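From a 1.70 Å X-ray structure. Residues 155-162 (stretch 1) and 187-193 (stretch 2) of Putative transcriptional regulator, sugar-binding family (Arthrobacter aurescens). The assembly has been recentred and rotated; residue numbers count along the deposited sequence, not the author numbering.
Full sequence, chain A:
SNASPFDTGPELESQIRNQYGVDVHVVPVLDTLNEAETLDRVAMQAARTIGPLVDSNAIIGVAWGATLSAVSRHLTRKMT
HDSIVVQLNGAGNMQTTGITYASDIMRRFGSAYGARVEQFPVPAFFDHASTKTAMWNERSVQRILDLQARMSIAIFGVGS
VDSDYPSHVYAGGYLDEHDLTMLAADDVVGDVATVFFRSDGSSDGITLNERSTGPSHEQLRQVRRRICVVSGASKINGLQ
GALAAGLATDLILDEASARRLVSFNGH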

# COMPACT_ATOMS: atom_id res chain seq x y z
N ILE A 155 0.73 2.02 -6.21
CA ILE A 155 -0.18 0.94 -5.85
C ILE A 155 0.22 0.42 -4.49
O ILE A 155 1.39 0.10 -4.28
CB ILE A 155 -0.11 -0.23 -6.85
CG1 ILE A 155 -0.22 0.28 -8.28
CG2 ILE A 155 -1.21 -1.25 -6.55
CD1 ILE A 155 0.07 -0.78 -9.35
N PHE A 156 -0.74 0.32 -3.58
CA PHE A 156 -0.41 -0.02 -2.20
C PHE A 156 -1.57 -0.60 -1.41
O PHE A 156 -2.74 -0.31 -1.70
CB PHE A 156 0.13 1.20 -1.44
CG PHE A 156 -0.75 2.43 -1.53
CD1 PHE A 156 -1.79 2.63 -0.64
CD2 PHE A 156 -0.52 3.37 -2.51
CE1 PHE A 156 -2.59 3.77 -0.72
CE2 PHE A 156 -1.31 4.53 -2.60
CZ PHE A 156 -2.34 4.72 -1.70
N GLY A 157 -1.24 -1.38 -0.40
CA GLY A 157 -2.20 -1.78 0.61
C GLY A 157 -2.09 -0.86 1.82
O GLY A 157 -1.42 0.18 1.77
N VAL A 158 -2.75 -1.23 2.91
CA VAL A 158 -2.76 -0.40 4.11
C VAL A 158 -2.51 -1.26 5.34
O VAL A 158 -3.17 -2.29 5.53
CB VAL A 158 -4.13 0.30 4.28
CG1 VAL A 158 -4.13 1.19 5.53
CG2 VAL A 158 -4.46 1.14 3.05
N GLY A 159 -1.54 -0.85 6.16
CA GLY A 159 -1.32 -1.49 7.44
C GLY A 159 -2.29 -0.90 8.45
O GLY A 159 -2.73 0.24 8.29
N SER A 160 -2.63 -1.66 9.48
CA SER A 160 -3.61 -1.22 10.46
C SER A 160 -3.18 -1.60 11.87
O SER A 160 -2.74 -2.73 12.11
CB SER A 160 -4.98 -1.81 10.15
OG SER A 160 -6.01 -1.13 10.85
N VAL A 161 -3.29 -0.65 12.78
CA VAL A 161 -3.03 -0.90 14.19
C VAL A 161 -4.38 -1.08 14.86
O VAL A 161 -5.24 -0.20 14.79
CB VAL A 161 -2.29 0.29 14.84
CG1 VAL A 161 -1.83 -0.08 16.25
CG2 VAL A 161 -1.11 0.72 13.98
N ASP A 162 -4.59 -2.22 15.51
CA ASP A 162 -5.88 -2.50 16.13
C ASP A 162 -5.90 -2.05 17.59
O ASP A 162 -4.87 -2.04 18.26
CB ASP A 162 -6.22 -3.99 16.03
CG ASP A 162 -7.72 -4.25 15.95
OD1 ASP A 162 -8.41 -4.15 16.99
OD2 ASP A 162 -8.21 -4.55 14.83
N ASP A 187 -1.14 8.15 18.69
CA ASP A 187 -2.44 7.85 18.07
C ASP A 187 -2.30 7.35 16.63
O ASP A 187 -3.10 7.70 15.76
CB ASP A 187 -3.39 9.05 18.10
CG ASP A 187 -4.83 8.67 17.72
OD1 ASP A 187 -5.58 8.26 18.63
OD2 ASP A 187 -5.22 8.78 16.53
N VAL A 188 -1.27 6.54 16.37
CA VAL A 188 -1.08 5.98 15.03
C VAL A 188 -2.11 4.88 14.77
O VAL A 188 -2.37 4.05 15.65
CB VAL A 188 0.34 5.43 14.87
CG1 VAL A 188 0.48 4.66 13.54
CG2 VAL A 188 1.35 6.57 14.95
N VAL A 189 -2.72 4.88 13.59
CA VAL A 189 -3.74 3.88 13.27
C VAL A 189 -3.34 2.94 12.13
O VAL A 189 -3.99 1.92 11.92
CB VAL A 189 -5.13 4.51 12.96
CG1 VAL A 189 -5.62 5.30 14.16
CG2 VAL A 189 -5.05 5.41 11.75
N GLY A 190 -2.28 3.27 11.41
CA GLY A 190 -1.91 2.49 10.25
C GLY A 190 -0.78 3.08 9.44
O GLY A 190 -0.14 4.05 9.85
N ASP A 191 -0.52 2.49 8.28
CA ASP A 191 0.58 2.94 7.44
C ASP A 191 0.30 2.66 5.98
O ASP A 191 -0.48 1.78 5.63
CB ASP A 191 1.91 2.26 7.83
CG ASP A 191 2.08 0.86 7.21
OD1 ASP A 191 1.64 -0.13 7.85
OD2 ASP A 191 2.64 0.74 6.10
N VAL A 192 0.95 3.45 5.13
CA VAL A 192 1.09 3.09 3.74
C VAL A 192 2.58 3.11 3.44
O VAL A 192 3.27 4.08 3.74
CB VAL A 192 0.37 4.09 2.84
CG1 VAL A 192 0.90 3.97 1.41
CG2 VAL A 192 -1.13 3.84 2.89
N ALA A 193 3.07 2.01 2.86
CA ALA A 193 4.48 1.88 2.50
C ALA A 193 5.43 2.07 3.69
O ALA A 193 6.57 2.53 3.53
CB ALA A 193 4.82 2.87 1.36
O HOH W 1 1.30 -0.12 2.24

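The two stretches form a short antiparallel strand pairing, held by three backbone hydrogen bonds and flanked by apolar side-chain contacts. The touching parts run in nearly opposite directions, with end-to-end vectors 163° apart. Together the two stretches bury 390 Å² of surface, summed over both sides.

The centre of the pairing is Gly-159 facing Asp-191. This is a hydrogen-bonded antiparallel pair, with Gly-159 CA 4.8 Å from Asp-191 CA. Gly-159 N donates to Asp-191 O at 2.9 Å. Asp-191 N returns a bond to Gly-159 O at 3.2 Å. A third bond follows two residues on, where Val-161 N donates to Val-189 O at 2.8 Å. Its N-H...O angle of 178° makes it the straightest of the three.

Between these bonds Ser-160 lies against Gly-190, in a non-hydrogen-bonded pair. The strands come closest here, with Ser-160 CA 4.1 Å from Gly-190 CA. Two carbonyls that accept backbone bonds also receive CA-H...O contacts. Val-158 CA lies 3.5 Å from Asp-191 O, and Ser-160 CA lies 3.5 Å from Val-189 O.

Both glycines suit their tight positions. A CB on Gly-159 would lie 1.9 Å from Asp-191 OD1, a clash. The Asp-191 side chain, with chi1 near +60° (p), brings its end nearer to the partner strand and uses the space that the glycine leaves free. Its buried carboxylate is not left unpaired: OD1 is hydrogen-bonded elsewhere in the structure. A CB on Gly-190 would lie 2.4 Å from Gly-159 O. With only hydrogen there, Gly-190 CA can approach Gly-159 O to 3.1 Å.

Apolar contacts extend the pairing at both ends. At one end, Phe-156 points its CA-to-CB bond toward the other stretch. Val-192 CG1 sits over one face of the Phe-156 ring, 3.9 Å from the centroid and 24° off the ring normal. This is a CH-pi contact, and the closest atoms, Phe-156 CD1 and Val-192 CG1, are 3.6 Å apart. Both residues are buried, which suits an aromatic ring and a branched aliphatic chain. The other methyl of Val-192 is also used: Val-192 CG2 lies 4.3 Å from Val-158 CG2. Val-192 has the largest area covered by the partner stretch.

At the other end, Val-161 also directs its CA-to-CB bond toward the partner. Val-161 CG2 meets Val-188 CG1 at 4.3 Å, and Val-161 CB lies 3.8 Å from Val-188 O. Val-161 thus combines a backbone bond with side-chain packing. Val-189 contributes mainly through its carbonyl, since its CA-to-CB bond points away.

Beyond the direct strand bonds, one water links Gly-157 to Ala-193. The oxygen of water 1 lies 2.8 Å from Gly-157 O, to which the water donates, and 2.8 Å from Ala-193 N, from which it accepts. The water thus joins two backbone groups beyond the Gly-159 and Asp-191 pair. Asp-162 and Asp-187 are exposed and make no contact across the stretches.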